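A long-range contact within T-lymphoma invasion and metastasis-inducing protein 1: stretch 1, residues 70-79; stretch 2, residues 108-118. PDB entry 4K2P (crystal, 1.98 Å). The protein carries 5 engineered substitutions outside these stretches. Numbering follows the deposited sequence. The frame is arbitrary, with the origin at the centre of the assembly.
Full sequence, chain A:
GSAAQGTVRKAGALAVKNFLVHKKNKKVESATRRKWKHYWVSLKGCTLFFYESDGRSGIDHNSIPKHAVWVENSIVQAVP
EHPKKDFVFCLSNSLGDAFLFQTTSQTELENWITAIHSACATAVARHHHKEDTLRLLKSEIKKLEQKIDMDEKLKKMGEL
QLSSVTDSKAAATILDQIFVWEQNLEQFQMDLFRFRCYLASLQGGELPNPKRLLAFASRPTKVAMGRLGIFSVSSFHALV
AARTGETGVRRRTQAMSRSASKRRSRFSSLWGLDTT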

# COMPACT_ATOMS: atom_id res chain seq x y z
N TRP A 70 -4.89 -2.29 11.63
CA TRP A 70 -5.16 -0.91 11.26
C TRP A 70 -4.81 -0.70 9.79
O TRP A 70 -3.67 -0.94 9.40
CB TRP A 70 -4.36 0.02 12.15
CG TRP A 70 -4.63 1.48 11.97
CD1 TRP A 70 -5.84 2.11 11.97
CD2 TRP A 70 -3.64 2.50 11.78
NE1 TRP A 70 -5.66 3.46 11.78
CE2 TRP A 70 -4.32 3.73 11.66
CE3 TRP A 70 -2.24 2.49 11.69
CZ2 TRP A 70 -3.66 4.93 11.46
CZ3 TRP A 70 -1.59 3.69 11.48
CH2 TRP A 70 -2.29 4.89 11.38
N VAL A 71 -5.76 -0.24 8.99
CA VAL A 71 -5.57 -0.22 7.54
C VAL A 71 -5.68 1.18 6.93
O VAL A 71 -5.83 1.30 5.71
CB VAL A 71 -6.59 -1.14 6.82
CG1 VAL A 71 -6.47 -2.56 7.35
CG2 VAL A 71 -8.00 -0.64 6.98
N GLU A 72 -5.58 2.22 7.75
CA GLU A 72 -5.51 3.58 7.22
C GLU A 72 -4.32 3.67 6.27
O GLU A 72 -3.27 3.11 6.55
CB GLU A 72 -5.36 4.63 8.33
CG GLU A 72 -6.67 5.26 8.79
CD GLU A 72 -6.50 6.38 9.82
OE1 GLU A 72 -5.52 7.16 9.73
OE2 GLU A 72 -7.35 6.47 10.73
N ASN A 73 -4.52 4.31 5.13
CA ASN A 73 -3.46 4.57 4.16
C ASN A 73 -2.83 3.28 3.62
O ASN A 73 -1.64 3.21 3.34
CB ASN A 73 -2.38 5.48 4.76
CG ASN A 73 -2.89 6.88 5.04
OD1 ASN A 73 -3.55 7.49 4.20
ND2 ASN A 73 -2.60 7.39 6.22
N SER A 74 -3.67 2.25 3.45
CA SER A 74 -3.25 0.98 2.88
C SER A 74 -3.44 0.93 1.37
O SER A 74 -4.08 1.80 0.78
CB SER A 74 -4.03 -0.16 3.52
OG SER A 74 -3.67 -0.32 4.88
N ILE A 75 -2.86 -0.09 0.75
CA ILE A 75 -3.17 -0.43 -0.63
C ILE A 75 -3.61 -1.89 -0.64
O ILE A 75 -3.06 -2.72 0.06
CB ILE A 75 -1.95 -0.25 -1.57
CG1 ILE A 75 -1.58 1.23 -1.69
CG2 ILE A 75 -2.24 -0.81 -2.95
CD1 ILE A 75 -0.23 1.49 -2.38
N VAL A 76 -4.59 -2.20 -1.48
CA VAL A 76 -5.04 -3.56 -1.66
C VAL A 76 -4.90 -3.85 -3.15
O VAL A 76 -5.26 -3.01 -3.98
CB VAL A 76 -6.49 -3.80 -1.19
CG1 VAL A 76 -6.80 -5.29 -1.15
CG2 VAL A 76 -6.71 -3.19 0.19
N GLN A 77 -4.37 -5.02 -3.47
CA GLN A 77 -4.15 -5.46 -4.85
C GLN A 77 -4.59 -6.90 -5.02
O GLN A 77 -4.26 -7.75 -4.21
CB GLN A 77 -2.67 -5.35 -5.24
CG GLN A 77 -2.11 -3.94 -5.28
CD GLN A 77 -2.52 -3.20 -6.53
OE1 GLN A 77 -1.91 -3.36 -7.59
NE2 GLN A 77 -3.54 -2.37 -6.41
N ALA A 78 -5.32 -7.19 -6.09
CA ALA A 78 -5.53 -8.56 -6.52
C ALA A 78 -4.19 -9.22 -6.79
O ALA A 78 -3.25 -8.55 -7.21
CB ALA A 78 -6.40 -8.61 -7.75
N VAL A 79 -4.11 -10.52 -6.54
CA VAL A 79 -2.92 -11.31 -6.85
C VAL A 79 -3.35 -12.49 -7.70
O VAL A 79 -3.21 -13.64 -7.30
CB VAL A 79 -2.21 -11.82 -5.58
CG1 VAL A 79 -0.82 -12.33 -5.93
CG2 VAL A 79 -2.12 -10.72 -4.53
N GLU A 108 -16.47 -10.93 -5.39
CA GLU A 108 -16.30 -10.69 -3.97
C GLU A 108 -14.94 -10.07 -3.68
O GLU A 108 -14.80 -9.23 -2.79
CB GLU A 108 -16.47 -11.98 -3.19
CG GLU A 108 -16.62 -11.78 -1.70
CD GLU A 108 -17.90 -11.03 -1.32
OE1 GLU A 108 -18.74 -10.73 -2.20
OE2 GLU A 108 -18.07 -10.74 -0.13
N LEU A 109 -13.93 -10.47 -4.45
CA LEU A 109 -12.61 -9.90 -4.31
C LEU A 109 -12.67 -8.41 -4.59
O LEU A 109 -12.15 -7.60 -3.83
CB LEU A 109 -11.62 -10.59 -5.25
CG LEU A 109 -10.18 -10.06 -5.27
CD1 LEU A 109 -9.24 -11.19 -5.65
CD2 LEU A 109 -10.02 -8.91 -6.25
N GLU A 110 -13.34 -8.04 -5.68
CA GLU A 110 -13.46 -6.64 -6.06
C GLU A 110 -14.24 -5.87 -5.01
O GLU A 110 -13.98 -4.70 -4.78
CB GLU A 110 -14.15 -6.51 -7.42
CG GLU A 110 -13.27 -6.84 -8.62
CD GLU A 110 -14.08 -7.06 -9.89
OE1 GLU A 110 -15.32 -6.94 -9.85
OE2 GLU A 110 -13.46 -7.34 -10.95
N ASN A 111 -15.21 -6.52 -4.38
CA ASN A 111 -16.00 -5.86 -3.35
C ASN A 111 -15.17 -5.55 -2.10
O ASN A 111 -15.36 -4.52 -1.46
CB ASN A 111 -17.22 -6.70 -2.98
CG ASN A 111 -18.31 -6.62 -4.02
OD1 ASN A 111 -18.37 -5.67 -4.80
ND2 ASN A 111 -19.18 -7.63 -4.04
N TRP A 112 -14.25 -6.45 -1.76
CA TRP A 112 -13.37 -6.24 -0.62
C TRP A 112 -12.40 -5.09 -0.92
O TRP A 112 -12.15 -4.25 -0.07
CB TRP A 112 -12.61 -7.52 -0.27
CG TRP A 112 -13.32 -8.39 0.72
CD1 TRP A 112 -13.94 -9.59 0.48
CD2 TRP A 112 -13.49 -8.12 2.12
NE1 TRP A 112 -14.49 -10.08 1.65
CE2 TRP A 112 -14.22 -9.20 2.67
CE3 TRP A 112 -13.09 -7.08 2.96
CZ2 TRP A 112 -14.56 -9.26 4.01
CZ3 TRP A 112 -13.44 -7.14 4.30
CH2 TRP A 112 -14.16 -8.22 4.81
N ILE A 113 -11.88 -5.06 -2.15
CA ILE A 113 -10.95 -4.01 -2.53
C ILE A 113 -11.67 -2.66 -2.47
O ILE A 113 -11.13 -1.68 -1.96
CB ILE A 113 -10.36 -4.24 -3.94
CG1 ILE A 113 -9.39 -5.43 -3.89
CG2 ILE A 113 -9.62 -2.99 -4.43
CD1 ILE A 113 -8.76 -5.78 -5.21
N THR A 114 -12.90 -2.64 -2.95
CA THR A 114 -13.70 -1.43 -2.98
C THR A 114 -13.99 -0.94 -1.58
O THR A 114 -13.86 0.25 -1.30
CB THR A 114 -15.00 -1.65 -3.75
OG1 THR A 114 -14.70 -1.82 -5.13
CG2 THR A 114 -15.95 -0.47 -3.61
N ALA A 115 -14.35 -1.85 -0.68
CA ALA A 115 -14.74 -1.47 0.68
C ALA A 115 -13.54 -0.93 1.46
O ALA A 115 -13.67 0.05 2.19
CB ALA A 115 -15.35 -2.66 1.40
N ILE A 116 -12.39 -1.57 1.32
CA ILE A 116 -11.23 -1.16 2.11
C ILE A 116 -10.71 0.18 1.61
O ILE A 116 -10.37 1.05 2.42
CB ILE A 116 -10.12 -2.21 2.07
CG1 ILE A 116 -10.58 -3.48 2.78
CG2 ILE A 116 -8.86 -1.69 2.77
CD1 ILE A 116 -9.74 -4.71 2.49
N HIS A 117 -10.67 0.37 0.30
CA HIS A 117 -10.20 1.61 -0.29
C HIS A 117 -11.15 2.75 0.02
O HIS A 117 -10.72 3.89 0.21
CB HIS A 117 -10.04 1.47 -1.81
CG HIS A 117 -8.79 0.76 -2.21
ND1 HIS A 117 -8.54 0.33 -3.49
CD2 HIS A 117 -7.71 0.41 -1.48
CE1 HIS A 117 -7.37 -0.26 -3.54
NE2 HIS A 117 -6.83 -0.22 -2.33
N SER A 118 -12.44 2.45 0.10
CA SER A 118 -13.44 3.44 0.45
C SER A 118 -13.23 3.92 1.87
O SER A 118 -13.36 5.10 2.16
CB SER A 118 -14.85 2.88 0.29
OG SER A 118 -15.21 2.79 -1.07

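A helix packed against a β-strand usually makes contact through one stripe of side chains, spaced three or four residues apart so that they recur on the same side of the helix. Residues 108-118 of T-lymphoma invasion and metastasis-inducing protein 1 offer a compact example. The helix runs nearly antiparallel to strand 75-78, at 169°, with a closest approach of 8.6 Å between axes, and the two stretches together bury 372 Å².

The stripe begins at Leu109. Its CA-to-CB bond points toward the strand, and with both chi angles in t its CD2 lies 3.9 Å from CB of Ala78. The pairing is one of unequal sizes: the strand contributes a single methyl group, and the branched leucine reaches across to it, the CA atoms of Leu109 and Ala78 being 7.5 Å apart. Glu110 and Asn111, which follow, lie out of reach and exposed, as suits polar side chains on the outer side of a helix.

Ile113, one turn on, sits where the backbones come nearer, with CA of Ile113 6.0 Å from CA of Val76. Its CA-to-CB bond points sideways, but the side chain, with chi1 in m and chi2 in t, brings its end back to the strand. CG1 of Ile113 meets CG1 of Val76 at 3.8 Å, while CD1 of Ile113 extends to 3.8 Å from the backbone N of Ala78. Thr114 and Ala115 again fall outside the contact; OG1 of Thr114 instead donates a hydrogen bond to O of Glu110, 3.0 Å away within the helix.

Ile116 points toward the strand, and its CG2 packs 3.7 Å from CG2 of Val76. CG2 of Ile116 also lies 4.4 Å from CG2 of Val71, extending the apolar contact to the β turn that precedes the strand. Val76 thus touches both isoleucines, one through each γ-methyl, and loses more surface to the opposing stretch than any other residue here.

His117 adds the directional element. Its ring swings in from a sideways CA-to-CB bond, so that NE2 of His117 accepts a hydrogen bond from the backbone N of Val76 at 3.1 Å, with an N-H...acceptor angle of 149°. The amide lies at the ring edge, near its plane, where the nitrogen lone pair is directed. Accepting here requires NE2 to be unprotonated; ND1 is hydrogen-bonded elsewhere in the structure. Aliphatic packing therefore supplies most of the contact, and one buried histidine pins the strand backbone to the helix.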